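Local coordinates for protein putative S-adenosylmethionine-dependent methyltransferase (Bacteroides thetaiotaomicron, PDB 1WYZ) that probably transfers methyl groups from S-adenosylmethionine to a substrate not yet identified, at residues R30-R44 and D51-L64. Residues are numbered along the deposited sequence; the frame is centred on the assembly and turned at random.
Sequences RGIRHFIVEDVRSAR and DREIDIDSLTFYPL
Phe35, Ile36 and Val37 run parallel to Tyr62 and Pro63, joined by three backbone hydrogen bonds: Tyr62 N to Phe35 O (2.9 Å), Val37 N to Tyr62 O (3.0 Å) and Leu64 N to Val37 O (2.7 Å), the last distinctly bent. On the face carrying Ile36 and Tyr62, Ile36 CG2 packs against Leu64 CG, and Tyr76 of helix 70-81 closes over Ile36, Tyr62 and Leu64. On the face of Val37 and Pro63 lies Phe61, its ring nearly parallel to that of Phe35 (24°) but slid so far that the two barely overlap; Val40 CG2 meets Phe61 at CB and CG, and Leu47 touches both phenylalanine side chains. Strand 34-37, helix 40-50 and strand 62-63 form a beta-alpha-beta unit at the margin of the parallel sheet, where 62-63 is the outermost strand within the chain. Asp39 N-caps the helix, its OD2 accepting from Ser42 N. Further along the helix, Arg44 starts with CG anti to its backbone N (chi1 -174°), which carries CD to 3.4 Å from Ile56 CD1; the bend at chi3 then turns one face of the guanidinium to Ile56 O and an edge to Leu59. Its NH2 also approaches Phe61 CE1 (3.7 Å); an alanine here would probably leave a gap beside Ile56 and Phe61 CE1. At the far end Arg30 NE forms a salt bridge to Asp51 OD2 (2.7 Å), in the guanidinium plane but with the carboxylate turned 81° from it, while Asp51 OD1 accepts from Glu53 N in an Asx turn.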
ATOM      1  N   ARG A  30     -23.348   1.064  -2.459  1.00 68.18           N
ATOM      2  CA  ARG A  30     -24.790   1.135  -2.678  1.00 70.48           C
ATOM      3  C   ARG A  30     -25.551   0.857  -1.384  1.00 73.86           C
ATOM      4  O   ARG A  30     -26.700   1.281  -1.220  1.00 74.67           O
ATOM      5  CB  ARG A  30     -25.217   0.113  -3.737  1.00 43.69           C
ATOM      6  CG  ARG A  30     -24.844   0.503  -5.151  1.00 44.59           C
ATOM      7  CD  ARG A  30     -25.118  -0.608  -6.137  1.00 42.88           C
ATOM      8  NE  ARG A  30     -24.682  -0.229  -7.477  1.00 43.97           N
ATOM      9  CZ  ARG A  30     -24.236  -1.086  -8.393  1.00 44.50           C
ATOM     10  NH1 ARG A  30     -24.164  -2.385  -8.116  1.00 43.13           N
ATOM     11  NH2 ARG A  30     -23.847  -0.639  -9.581  1.00 42.49           N
ATOM     12  N   GLY A  31     -24.910   0.137  -0.468  1.00 61.65           N
ATOM     13  CA  GLY A  31     -25.549  -0.184   0.791  1.00 62.20           C
ATOM     14  C   GLY A  31     -25.451   0.918   1.827  1.00 63.64           C
ATOM     15  O   GLY A  31     -26.446   1.292   2.448  1.00 64.90           O
ATOM     16  N   ILE A  32     -24.246   1.444   2.010  1.00 48.59           N
ATOM     17  CA  ILE A  32     -23.986   2.492   2.993  1.00 48.66           C
ATOM     18  C   ILE A  32     -24.864   3.729   2.848  1.00 48.81           C
ATOM     19  O   ILE A  32     -25.036   4.252   1.753  1.00 46.99           O
ATOM     20  CB  ILE A  32     -22.521   2.911   2.929  1.00 62.80           C
ATOM     21  CG1 ILE A  32     -21.639   1.671   3.113  1.00 62.78           C
ATOM     22  CG2 ILE A  32     -22.235   3.960   3.982  1.00 63.04           C
ATOM     23  CD1 ILE A  32     -21.570   1.038   4.489  1.00 68.59           C
ATOM     24  N   ARG A  33     -25.403   4.189   3.975  1.00 48.37           N
ATOM     25  CA  ARG A  33     -26.275   5.362   4.023  1.00 49.64           C
ATOM     26  C   ARG A  33     -25.601   6.520   4.748  1.00 46.35           C
ATOM     27  O   ARG A  33     -26.008   7.672   4.603  1.00 45.21           O
ATOM     28  CB  ARG A  33     -27.571   5.044   4.773  1.00 83.03           C
ATOM     29  CG  ARG A  33     -28.447   3.962   4.162  1.00 92.43           C
ATOM     30  CD  ARG A  33     -29.675   3.739   5.042  1.00 99.34           C
ATOM     31  NE  ARG A  33     -30.628   2.802   4.456  1.00108.44           N
ATOM     32  CZ  ARG A  33     -31.788   2.467   5.017  1.00112.64           C
ATOM     33  NH1 ARG A  33     -32.140   2.993   6.185  1.00115.68           N
ATOM     34  NH2 ARG A  33     -32.600   1.611   4.404  1.00116.00           N
ATOM     35  N   HIS A  34     -24.582   6.198   5.545  1.00 58.36           N
ATOM     36  CA  HIS A  34     -23.848   7.194   6.333  1.00 54.15           C
ATOM     37  C   HIS A  34     -22.349   7.161   6.044  1.00 50.97           C
ATOM     38  O   HIS A  34     -21.701   6.137   6.228  1.00 50.86           O
ATOM     39  CB  HIS A  34     -24.039   6.933   7.831  1.00 40.64           C
ATOM     40  CG  HIS A  34     -25.440   6.575   8.215  1.00 39.35           C
ATOM     41  ND1 HIS A  34     -26.113   5.505   7.666  1.00 40.55           N
ATOM     42  CD2 HIS A  34     -26.281   7.119   9.127  1.00 41.02           C
ATOM     43  CE1 HIS A  34     -27.306   5.404   8.223  1.00 39.69           C
ATOM     44  NE2 HIS A  34     -27.433   6.371   9.113  1.00 40.46           N
ATOM     45  N   PHE A  35     -21.795   8.287   5.621  1.00 36.44           N
ATOM     46  CA  PHE A  35     -20.372   8.355   5.332  1.00 34.79           C
ATOM     47  C   PHE A  35     -19.672   9.357   6.236  1.00 35.30           C
ATOM     48  O   PHE A  35     -20.252  10.356   6.634  1.00 35.22           O
ATOM     49  CB  PHE A  35     -20.131   8.764   3.873  1.00 26.51           C
ATOM     50  CG  PHE A  35     -20.796   7.869   2.876  1.00 22.49           C
ATOM     51  CD1 PHE A  35     -22.148   8.019   2.574  1.00 21.05           C
ATOM     52  CD2 PHE A  35     -20.084   6.835   2.270  1.00 21.21           C
ATOM     53  CE1 PHE A  35     -22.788   7.145   1.690  1.00 21.06           C
ATOM     54  CE2 PHE A  35     -20.721   5.948   1.377  1.00 21.82           C
ATOM     55  CZ  PHE A  35     -22.071   6.103   1.089  1.00 18.00           C
ATOM     56  N   ILE A  36     -18.422   9.072   6.565  1.00 32.43           N
ATOM     57  CA  ILE A  36     -17.613   9.967   7.374  1.00 34.42           C
ATOM     58  C   ILE A  36     -16.557  10.400   6.365  1.00 37.18           C
ATOM     59  O   ILE A  36     -15.816   9.572   5.840  1.00 34.83           O
ATOM     60  CB  ILE A  36     -16.971   9.233   8.576  1.00 44.50           C
ATOM     61  CG1 ILE A  36     -18.050   8.867   9.597  1.00 43.61           C
ATOM     62  CG2 ILE A  36     -15.957  10.131   9.268  1.00 45.35           C
ATOM     63  CD1 ILE A  36     -18.735   9.969  10.330  1.00 56.31           C
ATOM     64  N   VAL A  37     -16.502  11.698   6.082  1.00 50.18           N
ATOM     65  CA  VAL A  37     -15.578  12.209   5.075  1.00 54.37           C
ATOM     66  C   VAL A  37     -14.753  13.434   5.444  1.00 57.64           C
ATOM     67  O   VAL A  37     -15.078  14.172   6.376  1.00 57.35           O
ATOM     68  CB  VAL A  37     -16.346  12.553   3.789  1.00 62.10           C
ATOM     69  CG1 VAL A  37     -16.989  11.296   3.210  1.00 61.29           C
ATOM     70  CG2 VAL A  37     -17.414  13.595   4.103  1.00 60.81           C
ATOM     71  N   GLU A  38     -13.689  13.647   4.673  1.00 63.96           N
ATOM     72  CA  GLU A  38     -12.793  14.782   4.863  1.00 69.14           C
ATOM     73  C   GLU A  38     -13.321  16.004   4.127  1.00 69.66           C
ATOM     74  O   GLU A  38     -12.780  17.095   4.273  1.00 69.55           O
ATOM     75  CB  GLU A  38     -11.395  14.441   4.351  1.00 89.26           C
ATOM     76  CG  GLU A  38     -10.709  13.353   5.151  1.00 94.91           C
ATOM     77  CD  GLU A  38      -9.454  12.840   4.479  1.00 97.20           C
ATOM     78  OE1 GLU A  38      -8.554  13.658   4.198  1.00 97.11           O
ATOM     79  OE2 GLU A  38      -9.373  11.617   4.233  1.00 98.82           O
ATOM     80  N   ASP A  39     -14.371  15.808   3.334  1.00 57.47           N
ATOM     81  CA  ASP A  39     -15.001  16.890   2.580  1.00 56.53           C
ATOM     82  C   ASP A  39     -16.227  16.399   1.820  1.00 55.47           C
ATOM     83  O   ASP A  39     -16.122  15.607   0.880  1.00 54.66           O
ATOM     84  CB  ASP A  39     -14.020  17.524   1.597  1.00 72.02           C
ATOM     85  CG  ASP A  39     -14.655  18.638   0.790  1.00 73.45           C
ATOM     86  OD1 ASP A  39     -15.243  19.557   1.400  1.00 74.18           O
ATOM     87  OD2 ASP A  39     -14.568  18.594  -0.453  1.00 74.09           O
ATOM     88  N   VAL A  40     -17.391  16.883   2.230  1.00 75.35           N
ATOM     89  CA  VAL A  40     -18.648  16.488   1.613  1.00 75.62           C
ATOM     90  C   VAL A  40     -18.703  16.821   0.125  1.00 77.10           C
ATOM     91  O   VAL A  40     -19.340  16.108  -0.646  1.00 77.60           O
ATOM     92  CB  VAL A  40     -19.844  17.152   2.332  1.00 60.82           C
ATOM     93  CG1 VAL A  40     -19.809  18.662   2.120  1.00 61.57           C
ATOM     94  CG2 VAL A  40     -21.148  16.557   1.829  1.00 59.00           C
ATOM     95  N   ARG A  41     -18.039  17.896  -0.284  1.00 66.22           N
ATOM     96  CA  ARG A  41     -18.051  18.263  -1.690  1.00 66.62           C
ATOM     97  C   ARG A  41     -17.483  17.126  -2.533  1.00 65.90           C
ATOM     98  O   ARG A  41     -18.221  16.463  -3.268  1.00 64.83           O
ATOM     99  CB  ARG A  41     -17.249  19.548  -1.927  1.00 83.06           C
ATOM    100  CG  ARG A  41     -17.882  20.787  -1.309  1.00 87.49           C
ATOM    101  CD  ARG A  41     -17.679  22.026  -2.184  1.00 90.45           C
ATOM    102  NE  ARG A  41     -18.450  21.974  -3.430  1.00 92.96           N
ATOM    103  CZ  ARG A  41     -19.780  22.029  -3.502  1.00 93.84           C
ATOM    104  NH1 ARG A  41     -20.507  22.139  -2.398  1.00 94.28           N
ATOM    105  NH2 ARG A  41     -20.384  21.972  -4.684  1.00 93.65           N
ATOM    106  N   SER A  42     -16.177  16.901  -2.419  1.00 62.42           N
ATOM    107  CA  SER A  42     -15.501  15.840  -3.168  1.00 61.67           C
ATOM    108  C   SER A  42     -16.161  14.480  -2.955  1.00 61.07           C
ATOM    109  O   SER A  42     -16.325  13.701  -3.898  1.00 59.98           O
ATOM    110  CB  SER A  42     -14.031  15.755  -2.745  1.00 78.75           C
ATOM    111  OG  SER A  42     -13.397  14.627  -3.332  1.00 77.49           O
ATOM    112  N   ALA A  43     -16.536  14.206  -1.707  1.00 55.49           N
ATOM    113  CA  ALA A  43     -17.175  12.943  -1.352  1.00 56.82           C
ATOM    114  C   ALA A  43     -18.501  12.762  -2.081  1.00 56.92           C
ATOM    115  O   ALA A  43     -18.727  11.743  -2.738  1.00 55.42           O
ATOM    116  CB  ALA A  43     -17.389  12.868   0.165  1.00 49.46           C
ATOM    117  N   ARG A  44     -19.380  13.753  -1.972  1.00 62.23           N
ATOM    118  CA  ARG A  44     -20.674  13.668  -2.626  1.00 64.89           C
ATOM    119  C   ARG A  44     -20.479  13.518  -4.134  1.00 63.59           C
ATOM    120  O   ARG A  44     -21.091  12.649  -4.756  1.00 62.35           O
ATOM    121  CB  ARG A  44     -21.523  14.908  -2.299  1.00 95.86           C
ATOM    122  CG  ARG A  44     -22.949  14.831  -2.832  1.00102.66           C
ATOM    123  CD  ARG A  44     -23.822  15.993  -2.362  1.00105.86           C
ATOM    124  NE  ARG A  44     -24.201  15.890  -0.953  1.00110.99           N
ATOM    125  CZ  ARG A  44     -25.319  16.405  -0.445  1.00114.17           C
ATOM    126  NH1 ARG A  44     -26.168  17.053  -1.231  1.00117.11           N
ATOM    127  NH2 ARG A  44     -25.593  16.273   0.844  1.00116.74           N
ATOM    128  N   ASP A  51     -22.164   5.745  -8.663  1.00 66.02           N
ATOM    129  CA  ASP A  51     -23.489   5.259  -9.044  1.00 68.62           C
ATOM    130  C   ASP A  51     -24.457   6.435  -9.225  1.00 70.45           C
ATOM    131  O   ASP A  51     -24.572   7.294  -8.348  1.00 71.06           O
ATOM    132  CB  ASP A  51     -24.034   4.316  -7.965  1.00 71.70           C
ATOM    133  CG  ASP A  51     -25.226   3.505  -8.443  1.00 71.58           C
ATOM    134  OD1 ASP A  51     -26.084   4.072  -9.148  1.00 72.44           O
ATOM    135  OD2 ASP A  51     -25.306   2.303  -8.109  1.00 70.56           O
ATOM    136  N   ARG A  52     -25.151   6.468 -10.361  1.00 89.56           N
ATOM    137  CA  ARG A  52     -26.102   7.540 -10.644  1.00 92.46           C
ATOM    138  C   ARG A  52     -27.329   7.451  -9.752  1.00 92.19           C
ATOM    139  O   ARG A  52     -27.876   8.472  -9.336  1.00 90.15           O
ATOM    140  CB  ARG A  52     -26.560   7.491 -12.108  1.00108.58           C
ATOM    141  CG  ARG A  52     -25.840   8.454 -13.044  1.00114.89           C
ATOM    142  CD  ARG A  52     -24.415   8.013 -13.332  1.00121.18           C
ATOM    143  NE  ARG A  52     -24.371   6.752 -14.067  1.00126.74           N
ATOM    144  CZ  ARG A  52     -24.927   6.560 -15.260  1.00129.64           C
ATOM    145  NH1 ARG A  52     -25.575   7.551 -15.864  1.00130.69           N
ATOM    146  NH2 ARG A  52     -24.846   5.371 -15.846  1.00131.33           N
ATOM    147  N   GLU A  53     -27.750   6.223  -9.460  1.00 56.45           N
ATOM    148  CA  GLU A  53     -28.938   5.973  -8.646  1.00 55.57           C
ATOM    149  C   GLU A  53     -28.823   6.335  -7.169  1.00 51.10           C
ATOM    150  O   GLU A  53     -29.833   6.526  -6.502  1.00 50.45           O
ATOM    151  CB  GLU A  53     -29.354   4.502  -8.772  1.00111.77           C
ATOM    152  CG  GLU A  53     -30.846   4.291  -9.004  1.00117.27           C
ATOM    153  CD  GLU A  53     -31.329   4.905 -10.312  1.00119.40           C
ATOM    154  OE1 GLU A  53     -30.827   4.497 -11.382  1.00119.56           O
ATOM    155  OE2 GLU A  53     -32.212   5.788 -10.272  1.00118.29           O
ATOM    156  N   ILE A  54     -27.604   6.425  -6.652  1.00 53.69           N
ATOM    157  CA  ILE A  54     -27.425   6.767  -5.247  1.00 49.42           C
ATOM    158  C   ILE A  54     -27.946   8.169  -4.939  1.00 48.63           C
ATOM    159  O   ILE A  54     -27.255   9.169  -5.155  1.00 47.14           O
ATOM    160  CB  ILE A  54     -25.950   6.697  -4.839  1.00 64.73           C
ATOM    161  CG1 ILE A  54     -25.443   5.265  -4.992  1.00 63.69           C
ATOM    162  CG2 ILE A  54     -25.783   7.165  -3.399  1.00 63.13           C
ATOM    163  CD1 ILE A  54     -26.242   4.132  -4.290  1.00 62.26           C
ATOM    164  N   ASP A  55     -29.168   8.238  -4.429  1.00 54.77           N
ATOM    165  CA  ASP A  55     -29.771   9.520  -4.103  1.00 56.30           C
ATOM    166  C   ASP A  55     -28.974  10.240  -3.017  1.00 58.70           C
ATOM    167  O   ASP A  55     -29.027   9.860  -1.843  1.00 58.77           O
ATOM    168  CB  ASP A  55     -31.218   9.314  -3.653  1.00 66.98           C
ATOM    169  CG  ASP A  55     -31.860  10.589  -3.165  1.00 64.83           C
ATOM    170  OD1 ASP A  55     -31.495  11.671  -3.675  1.00 62.40           O
ATOM    171  OD2 ASP A  55     -32.736  10.505  -2.277  1.00 62.62           O
ATOM    172  N   ILE A  56     -28.235  11.278  -3.405  1.00 75.18           N
ATOM    173  CA  ILE A  56     -27.435  12.024  -2.440  1.00 78.21           C
ATOM    174  C   ILE A  56     -28.286  12.810  -1.449  1.00 81.92           C
ATOM    175  O   ILE A  56     -27.803  13.738  -0.803  1.00 82.86           O
ATOM    176  CB  ILE A  56     -26.437  12.990  -3.131  1.00 86.37           C
ATOM    177  CG1 ILE A  56     -27.180  13.981  -4.030  1.00 85.70           C
ATOM    178  CG2 ILE A  56     -25.429  12.194  -3.944  1.00 85.75           C
ATOM    179  CD1 ILE A  56     -26.360  15.192  -4.471  1.00 70.73           C
ATOM    180  N   ASP A  57     -29.558  12.438  -1.332  1.00 78.53           N
ATOM    181  CA  ASP A  57     -30.453  13.094  -0.387  1.00 83.53           C
ATOM    182  C   ASP A  57     -30.334  12.333   0.941  1.00 85.64           C
ATOM    183  O   ASP A  57     -31.096  12.563   1.880  1.00 84.66           O
ATOM    184  CB  ASP A  57     -31.902  13.065  -0.894  1.00128.11           C
ATOM    185  CG  ASP A  57     -32.800  14.069  -0.174  1.00130.63           C
ATOM    186  OD1 ASP A  57     -32.364  14.639   0.850  1.00129.49           O
ATOM    187  OD2 ASP A  57     -33.945  14.283  -0.629  1.00129.04           O
ATOM    188  N   SER A  58     -29.370  11.415   0.996  1.00 74.32           N
ATOM    189  CA  SER A  58     -29.098  10.633   2.202  1.00 74.88           C
ATOM    190  C   SER A  58     -28.069  11.431   3.000  1.00 73.71           C
ATOM    191  O   SER A  58     -27.136  10.873   3.585  1.00 72.59           O
ATOM    192  CB  SER A  58     -28.525   9.255   1.837  1.00 91.35           C
ATOM    193  OG  SER A  58     -27.235   9.356   1.247  1.00 91.75           O
ATOM    194  N   LEU A  59     -28.258  12.749   3.001  1.00130.00           N
ATOM    195  CA  LEU A  59     -27.375  13.693   3.682  1.00128.00           C
ATOM    196  C   LEU A  59     -27.121  13.373   5.144  1.00125.89           C
ATOM    197  O   LEU A  59     -27.775  13.905   6.041  1.00127.26           O
ATOM    198  CB  LEU A  59     -27.935  15.116   3.557  1.00115.88           C
ATOM    199  CG  LEU A  59     -27.253  16.264   4.310  1.00118.21           C
ATOM    200  CD1 LEU A  59     -25.752  16.263   4.060  1.00119.64           C
ATOM    201  CD2 LEU A  59     -27.871  17.581   3.856  1.00119.29           C
ATOM    202  N   THR A  60     -26.154  12.492   5.365  1.00120.73           N
ATOM    203  CA  THR A  60     -25.751  12.080   6.697  1.00118.21           C
ATOM    204  C   THR A  60     -24.230  12.089   6.697  1.00116.68           C
ATOM    205  O   THR A  60     -23.585  11.486   7.555  1.00116.65           O
ATOM    206  CB  THR A  60     -26.262  10.666   7.028  1.00 82.51           C
ATOM    207  OG1 THR A  60     -25.986   9.794   5.927  1.00 83.64           O
ATOM    208  CG2 THR A  60     -27.758  10.687   7.294  1.00 82.83           C
ATOM    209  N   PHE A  61     -23.663  12.774   5.710  1.00 62.24           N
ATOM    210  CA  PHE A  61     -22.219  12.879   5.591  1.00 56.20           C
ATOM    211  C   PHE A  61     -21.685  13.634   6.804  1.00 53.23           C
ATOM    212  O   PHE A  61     -22.033  14.793   7.022  1.00 53.63           O
ATOM    213  CB  PHE A  61     -21.834  13.648   4.326  1.00 58.84           C
ATOM    214  CG  PHE A  61     -22.464  13.120   3.061  1.00 55.49           C
ATOM    215  CD1 PHE A  61     -23.814  13.349   2.783  1.00 54.80           C
ATOM    216  CD2 PHE A  61     -21.697  12.424   2.127  1.00 54.16           C
ATOM    217  CE1 PHE A  61     -24.391  12.895   1.583  1.00 54.02           C
ATOM    218  CE2 PHE A  61     -22.259  11.964   0.925  1.00 53.43           C
ATOM    219  CZ  PHE A  61     -23.609  12.203   0.656  1.00 53.39           C
ATOM    220  N   TYR A  62     -20.845  12.977   7.593  1.00 65.97           N
ATOM    221  CA  TYR A  62     -20.264  13.602   8.777  1.00 64.44           C
ATOM    222  C   TYR A  62     -18.860  14.115   8.450  1.00 64.74           C
ATOM    223  O   TYR A  62     -17.976  13.334   8.081  1.00 65.51           O
ATOM    224  CB  TYR A  62     -20.178  12.592   9.933  1.00 52.87           C
ATOM    225  CG  TYR A  62     -21.518  12.066  10.397  1.00 50.58           C
ATOM    226  CD1 TYR A  62     -22.450  12.903  11.015  1.00 47.91           C
ATOM    227  CD2 TYR A  62     -21.863  10.730  10.207  1.00 49.44           C
ATOM    228  CE1 TYR A  62     -23.702  12.416  11.434  1.00 45.89           C
ATOM    229  CE2 TYR A  62     -23.112  10.232  10.621  1.00 48.03           C
ATOM    230  CZ  TYR A  62     -24.024  11.079  11.228  1.00 46.63           C
ATOM    231  OH  TYR A  62     -25.252  10.582  11.605  1.00 46.79           O
ATOM    232  N   PRO A  63     -18.644  15.440   8.561  1.00 55.10           N
ATOM    233  CA  PRO A  63     -17.345  16.065   8.285  1.00 54.64           C
ATOM    234  C   PRO A  63     -16.305  15.651   9.321  1.00 55.24           C
ATOM    235  O   PRO A  63     -16.593  15.628  10.521  1.00 55.11           O
ATOM    236  CB  PRO A  63     -17.663  17.557   8.346  1.00 54.17           C
ATOM    237  CG  PRO A  63     -19.079  17.616   7.891  1.00 53.98           C
ATOM    238  CD  PRO A  63     -19.694  16.466   8.664  1.00 55.33           C
ATOM    239  N   LEU A  64     -15.097  15.338   8.852  1.00 57.31           N
ATOM    240  CA  LEU A  64     -14.010  14.896   9.727  1.00 57.99           C
ATOM    241  C   LEU A  64     -12.703  15.649   9.438  1.00 58.10           C
ATOM    242  O   LEU A  64     -12.370  15.901   8.279  1.00 57.46           O
ATOM    243  CB  LEU A  64     -13.804  13.391   9.519  1.00 74.53           C
ATOM    244  CG  LEU A  64     -13.252  12.499  10.631  1.00 75.42           C
ATOM    245  CD1 LEU A  64     -11.803  12.830  10.931  1.00 76.04           C
ATOM    246  CD2 LEU A  64     -14.117  12.669  11.858  1.00 75.21           C
TER